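Local coordinates for chorismate mutase (PDB 5TS9), which probably catalyses the rearrangement of chorismate to prephenate, as an all-helical chorismate mutase of the type II (AroQ) family, at residues Ala29-Leu34 with Thr101-Leu106; Ser61-Thr66 with Ile121-Gln126. All coordinates share one frame; numbering follows the deposited sequence.

How the contacts relate
From the N terminus, the chain enters contact 1 through residues 29-34 of helix 16-39, passes along helix 46-59, and reaches contact 2 at the turn 61-66 that leads into helix 67-95. After that helix the loop 101-106 returns to residues 29-34, closing contact 1 over 66 intervening residues. Helix 106-128 then carries residues 121-126 to the turn 61-66, closing contact 2 over 54 residues. The two closures cross, since their segments alternate. Their centres lie about 28 Å apart on opposite sides of the chain's centre. Helix 106-128 joins them: contact 1 fastens the loop at its start to helix 16-39, and contact 2 fastens its later turns to the turn before helix 67-95.

Contact 1: residues Ala29-Leu34 with Thr101-Leu106; sequences ADQVAL and TPRQSL
The primary amide of Q31 docks on the backbone of the loop 101-106 like one more peptide group. Q31 NE2 gives a nearly straight bond to P102 O (2.8 Å), close to the amide plane, while Q31 OE1 accepts Q104 N (2.8 Å), with the donor above the carbonyl plane. Glutamine suits the place because one flat group both donates and accepts, satisfying two polar backbone atoms with a buried side chain. A bend at chi2 (-80°) turns the amide carbon CD off the line of the chain. Q104 stacks its own amide on that of Q31, the planes 14° apart and CD to CD 3.9 Å.

Beside this pair L34 adds apolar contact: its CD1 meets T101 CB, and its CD2 lies over one face of the R103 guanidinium, 3.9 Å from NH1. R103 NH1 bonds to T101 O (2.7 Å) in the guanidinium plane, and NE makes a salt bridge to D38, so the flat group is held in place and offers L34 a face. V32 CG2 touches L106 CD2 at 4.1 Å. Around the contact, helix 67-95 meets V32 and L34 through Q85 and W92, and I110 of helix 106-128 packs on Q31, V32 and Q104.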
loop_
_atom_site.group_PDB
_atom_site.type_symbol
_atom_site.label_atom_id
_atom_site.label_comp_id
_atom_site.label_asym_id
_atom_site.label_seq_id
_atom_site.Cartn_x
_atom_site.Cartn_y
_atom_site.Cartn_z
ATOM N N ALA A 29 -2.051 0.749 13.149
ATOM C CA ALA A 29 -1.243 1.718 12.399
ATOM C C ALA A 29 -1.370 3.136 12.960
ATOM O O ALA A 29 -0.391 3.898 12.981
ATOM C CB ALA A 29 -1.639 1.703 10.920
ATOM N N ASP A 30 -2.571 3.517 13.410
ATOM C CA ASP A 30 -2.747 4.855 13.971
ATOM C C ASP A 30 -1.832 5.066 15.168
ATOM O O ASP A 30 -1.192 6.113 15.290
ATOM C CB ASP A 30 -4.200 5.084 14.380
ATOM C CG ASP A 30 -5.160 4.925 13.224
ATOM O OD1 ASP A 30 -4.841 4.164 12.288
ATOM O OD2 ASP A 30 -6.236 5.560 13.250
ATOM N N GLN A 31 -1.734 4.070 16.054
ATOM C CA GLN A 31 -0.881 4.254 17.222
ATOM C C GLN A 31 0.594 4.053 16.889
ATOM O O GLN A 31 1.450 4.650 17.551
ATOM C CB GLN A 31 -1.304 3.312 18.350
ATOM C CG GLN A 31 -2.495 3.805 19.181
ATOM C CD GLN A 31 -2.073 4.832 20.219
ATOM O OE1 GLN A 31 -0.902 4.891 20.611
ATOM N NE2 GLN A 31 -3.020 5.632 20.681
ATOM N N VAL A 32 0.931 3.209 15.909
ATOM C CA VAL A 32 2.347 3.106 15.550
ATOM C C VAL A 32 2.825 4.403 14.882
ATOM O O VAL A 32 3.935 4.887 15.150
ATOM C CB VAL A 32 2.589 1.869 14.672
ATOM C CG1 VAL A 32 3.989 1.934 14.049
ATOM C CG2 VAL A 32 2.409 0.561 15.524
ATOM N N ALA A 33 1.978 5.007 14.047
ATOM C CA ALA A 33 2.293 6.306 13.445
ATOM C C ALA A 33 2.579 7.360 14.512
ATOM O O ALA A 33 3.561 8.098 14.414
ATOM C CB ALA A 33 1.142 6.763 12.548
ATOM N N LEU A 34 1.725 7.447 15.533
ATOM C CA LEU A 34 1.952 8.394 16.632
ATOM C C LEU A 34 3.317 8.192 17.269
ATOM O O LEU A 34 4.053 9.158 17.528
ATOM C CB LEU A 34 0.865 8.230 17.697
ATOM C CG LEU A 34 -0.566 8.632 17.356
ATOM C CD1 LEU A 34 -1.520 8.223 18.500
ATOM C CD2 LEU A 34 -0.641 10.142 17.063
ATOM N N THR A 101 -3.970 12.219 20.858
ATOM C CA THR A 101 -4.375 10.926 21.387
ATOM C C THR A 101 -3.306 10.379 22.336
ATOM O O THR A 101 -2.106 10.450 22.027
ATOM C CB THR A 101 -4.595 9.945 20.235
ATOM O OG1 THR A 101 -5.359 10.583 19.208
ATOM C CG2 THR A 101 -5.320 8.702 20.719
ATOM N N PRO A 102 -3.694 9.847 23.499
ATOM C CA PRO A 102 -2.706 9.192 24.370
ATOM C C PRO A 102 -2.019 8.026 23.664
ATOM O O PRO A 102 -2.640 7.254 22.928
ATOM C CB PRO A 102 -3.538 8.729 25.578
ATOM C CG PRO A 102 -5.000 8.951 25.191
ATOM C CD PRO A 102 -4.985 10.047 24.184
ATOM N N ARG A 103 -0.711 7.935 23.865
ATOM C CA ARG A 103 0.085 6.903 23.215
ATOM C C ARG A 103 0.007 5.605 24.008
ATOM O O ARG A 103 0.069 5.607 25.240
ATOM C CB ARG A 103 1.540 7.344 23.096
ATOM C CG ARG A 103 1.867 8.115 21.827
ATOM C CD ARG A 103 1.007 9.376 21.679
ATOM N NE ARG A 103 1.698 10.381 20.877
ATOM C CZ ARG A 103 1.122 11.472 20.386
ATOM N NH1 ARG A 103 -0.162 11.712 20.602
ATOM N NH2 ARG A 103 1.835 12.321 19.671
ATOM N N GLN A 104 -0.131 4.496 23.295
ATOM C CA GLN A 104 -0.132 3.167 23.894
ATOM C C GLN A 104 1.242 2.535 23.690
ATOM O O GLN A 104 1.792 2.601 22.585
ATOM C CB GLN A 104 -1.226 2.307 23.256
ATOM C CG GLN A 104 -2.655 2.832 23.502
ATOM C CD GLN A 104 -3.680 2.219 22.551
ATOM O OE1 GLN A 104 -3.437 1.168 21.963
ATOM N NE2 GLN A 104 -4.819 2.890 22.378
ATOM N N SER A 105 1.793 1.926 24.742
ATOM C CA SER A 105 3.129 1.339 24.646
ATOM C C SER A 105 3.216 0.356 23.478
ATOM O O SER A 105 2.388 -0.550 23.360
ATOM C CB SER A 105 3.471 0.625 25.943
ATOM O OG SER A 105 4.578 -0.235 25.746
ATOM N N LEU A 106 4.227 0.527 22.619
ATOM C CA LEU A 106 4.374 -0.383 21.485
ATOM C C LEU A 106 4.648 -1.809 21.953
ATOM O O LEU A 106 4.039 -2.760 21.462
ATOM C CB LEU A 106 5.488 0.075 20.547
ATOM C CG LEU A 106 5.320 1.368 19.760
ATOM C CD1 LEU A 106 6.332 1.412 18.610
ATOM C CD2 LEU A 106 3.889 1.532 19.254
#

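Contact 2: residues Ser61-Thr66 with Ile121-Gln126; sequences SEYGLT and IMQNLQ
The turn that connects helix 46-59 to helix 67-95 packs here against the side of helix 106-128, and Y63 and L65 carry the contact from the turn. The Y63 ring lies on the helix with M122 CB over one face, 3.9 Å from the ring centroid and 24° off its normal, a CH-pi contact; CB sits toward the rim, nearest CD2. From there M122 runs on extended, its chi2 of -173° setting SD anti to CA, and the sulfur makes an oblique Met-aromatic contact with the same ring, 4.9 Å from SD to the centroid. Methionine suits this buried place because its flexible, polarisable chain can serve the aromatic ring and the leucine alike.

The glutamines take the ring's edge. Q123 NE2 lies in the ring plane, 3.6 Å from CE1, and Q126 OE1 comes near that plane at CD1, 3.8 Å away. Both amide planes stand steeply to the ring. These polar groups suit the more accessible border of the contact, while Q123 CB still packs on Y63 CE1 (3.9 Å). The Q126 side chain passes beside the Y63 carbonyl oxygen, with Q126 CB 3.5 Å from Y63 O. No hydrogen bond spans the two segments.

L65 CD1 touches both M122 and L125, 3.8 Å from M122 CG and 4.0 Å from L125 CD1, an apolar match for the helix surface. G64 takes the positive phi (63°) that glycine readily adopts, and its N bonds back to S61 O. T66 then N-caps helix 67-95 through OG1 to D69 N. That helix backs the contact, A70 and F74 packing on M122 and I73 on L125, while L18 of helix 16-39 also meets L125.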
loop_
_atom_site.group_PDB
_atom_site.type_symbol
_atom_site.label_atom_id
_atom_site.label_comp_id
_atom_site.label_asym_id
_atom_site.label_seq_id
_atom_site.Cartn_x
_atom_site.Cartn_y
_atom_site.Cartn_z
ATOM N N SER A 61 0.976 -23.814 9.901
ATOM C CA SER A 61 0.495 -25.193 9.906
ATOM C C SER A 61 -0.454 -25.471 11.068
ATOM O O SER A 61 -1.282 -26.389 10.985
ATOM C CB SER A 61 1.682 -26.157 9.950
ATOM O OG SER A 61 2.453 -25.949 11.117
ATOM N N GLU A 62 -0.350 -24.711 12.159
ATOM C CA GLU A 62 -1.263 -24.929 13.276
ATOM C C GLU A 62 -2.719 -24.672 12.888
ATOM O O GLU A 62 -3.622 -25.138 13.589
ATOM C CB GLU A 62 -0.864 -24.048 14.466
ATOM N N TYR A 63 -2.964 -23.971 11.776
ATOM C CA TYR A 63 -4.300 -23.604 11.318
ATOM C C TYR A 63 -4.583 -24.111 9.904
ATOM O O TYR A 63 -5.361 -23.500 9.166
ATOM C CB TYR A 63 -4.484 -22.085 11.363
ATOM C CG TYR A 63 -4.377 -21.474 12.750
ATOM C CD1 TYR A 63 -5.492 -21.363 13.564
ATOM C CD2 TYR A 63 -3.165 -21.008 13.239
ATOM C CE1 TYR A 63 -5.406 -20.802 14.831
ATOM C CE2 TYR A 63 -3.066 -20.447 14.495
ATOM C CZ TYR A 63 -4.194 -20.346 15.287
ATOM O OH TYR A 63 -4.111 -19.790 16.537
ATOM N N GLY A 64 -3.943 -25.211 9.502
ATOM C CA GLY A 64 -4.159 -25.771 8.174
ATOM C C GLY A 64 -3.750 -24.883 7.016
ATOM O O GLY A 64 -4.168 -25.129 5.879
ATOM N N LEU A 65 -2.942 -23.856 7.263
ATOM C CA LEU A 65 -2.454 -22.983 6.203
ATOM C C LEU A 65 -1.086 -23.436 5.713
ATOM O O LEU A 65 -0.266 -23.938 6.487
ATOM C CB LEU A 65 -2.345 -21.534 6.676
ATOM C CG LEU A 65 -3.598 -20.954 7.314
ATOM C CD1 LEU A 65 -3.331 -19.529 7.794
ATOM C CD2 LEU A 65 -4.730 -21.015 6.304
ATOM N N THR A 66 -0.852 -23.253 4.413
ATOM C CA THR A 66 0.479 -23.438 3.864
ATOM C C THR A 66 1.346 -22.249 4.239
ATOM O O THR A 66 0.856 -21.147 4.511
ATOM C CB THR A 66 0.467 -23.582 2.340
ATOM O OG1 THR A 66 0.173 -22.320 1.723
ATOM C CG2 THR A 66 -0.545 -24.622 1.881
ATOM N N ILE A 121 -6.587 -13.946 12.935
ATOM C CA ILE A 121 -6.643 -13.885 11.478
ATOM C C ILE A 121 -6.473 -15.281 10.890
ATOM O O ILE A 121 -7.214 -15.692 9.991
ATOM C CB ILE A 121 -5.568 -12.926 10.941
ATOM C CG1 ILE A 121 -5.982 -11.468 11.176
ATOM C CG2 ILE A 121 -5.315 -13.232 9.478
ATOM C CD1 ILE A 121 -4.853 -10.461 10.962
ATOM N N MET A 122 -5.487 -16.027 11.387
ATOM C CA MET A 122 -5.298 -17.394 10.909
ATOM C C MET A 122 -6.483 -18.280 11.266
ATOM O O MET A 122 -6.899 -19.114 10.454
ATOM C CB MET A 122 -3.992 -17.967 11.455
ATOM C CG MET A 122 -2.752 -17.320 10.796
ATOM S SD MET A 122 -1.239 -18.138 11.290
ATOM C CE MET A 122 -0.016 -17.128 10.484
ATOM N N GLN A 123 -7.051 -18.115 12.461
ATOM C CA GLN A 123 -8.214 -18.932 12.806
ATOM C C GLN A 123 -9.381 -18.626 11.878
ATOM O O GLN A 123 -10.095 -19.536 11.437
ATOM C CB GLN A 123 -8.614 -18.706 14.265
ATOM C CG GLN A 123 -9.872 -19.482 14.678
ATOM C CD GLN A 123 -9.719 -20.993 14.500
ATOM O OE1 GLN A 123 -10.382 -21.600 13.651
ATOM N NE2 GLN A 123 -8.843 -21.603 15.298
ATOM N N ASN A 124 -9.575 -17.344 11.556
ATOM C CA ASN A 124 -10.637 -16.937 10.642
ATOM C C ASN A 124 -10.364 -17.398 9.212
ATOM O O ASN A 124 -11.295 -17.784 8.496
ATOM C CB ASN A 124 -10.789 -15.416 10.694
ATOM C CG ASN A 124 -11.402 -14.946 12.002
ATOM O OD1 ASN A 124 -12.109 -15.702 12.662
ATOM N ND2 ASN A 124 -11.137 -13.704 12.381
ATOM N N LEU A 125 -9.107 -17.329 8.763
ATOM C CA LEU A 125 -8.767 -17.848 7.435
ATOM C C LEU A 125 -9.138 -19.313 7.308
ATOM O O LEU A 125 -9.732 -19.745 6.306
ATOM C CB LEU A 125 -7.275 -17.682 7.183
ATOM C CG LEU A 125 -6.805 -16.391 6.559
ATOM C CD1 LEU A 125 -5.321 -16.239 6.842
ATOM C CD2 LEU A 125 -7.092 -16.424 5.078
ATOM N N GLN A 126 -8.747 -20.103 8.305
ATOM C CA GLN A 126 -9.112 -21.511 8.338
ATOM C C GLN A 126 -10.627 -21.689 8.301
ATOM O O GLN A 126 -11.147 -22.504 7.532
ATOM C CB GLN A 126 -8.515 -22.158 9.586
ATOM C CG GLN A 126 -8.882 -23.614 9.747
ATOM C CD GLN A 126 -8.253 -24.216 10.980
ATOM O OE1 GLN A 126 -8.125 -23.556 12.011
ATOM N NE2 GLN A 126 -7.836 -25.469 10.875
#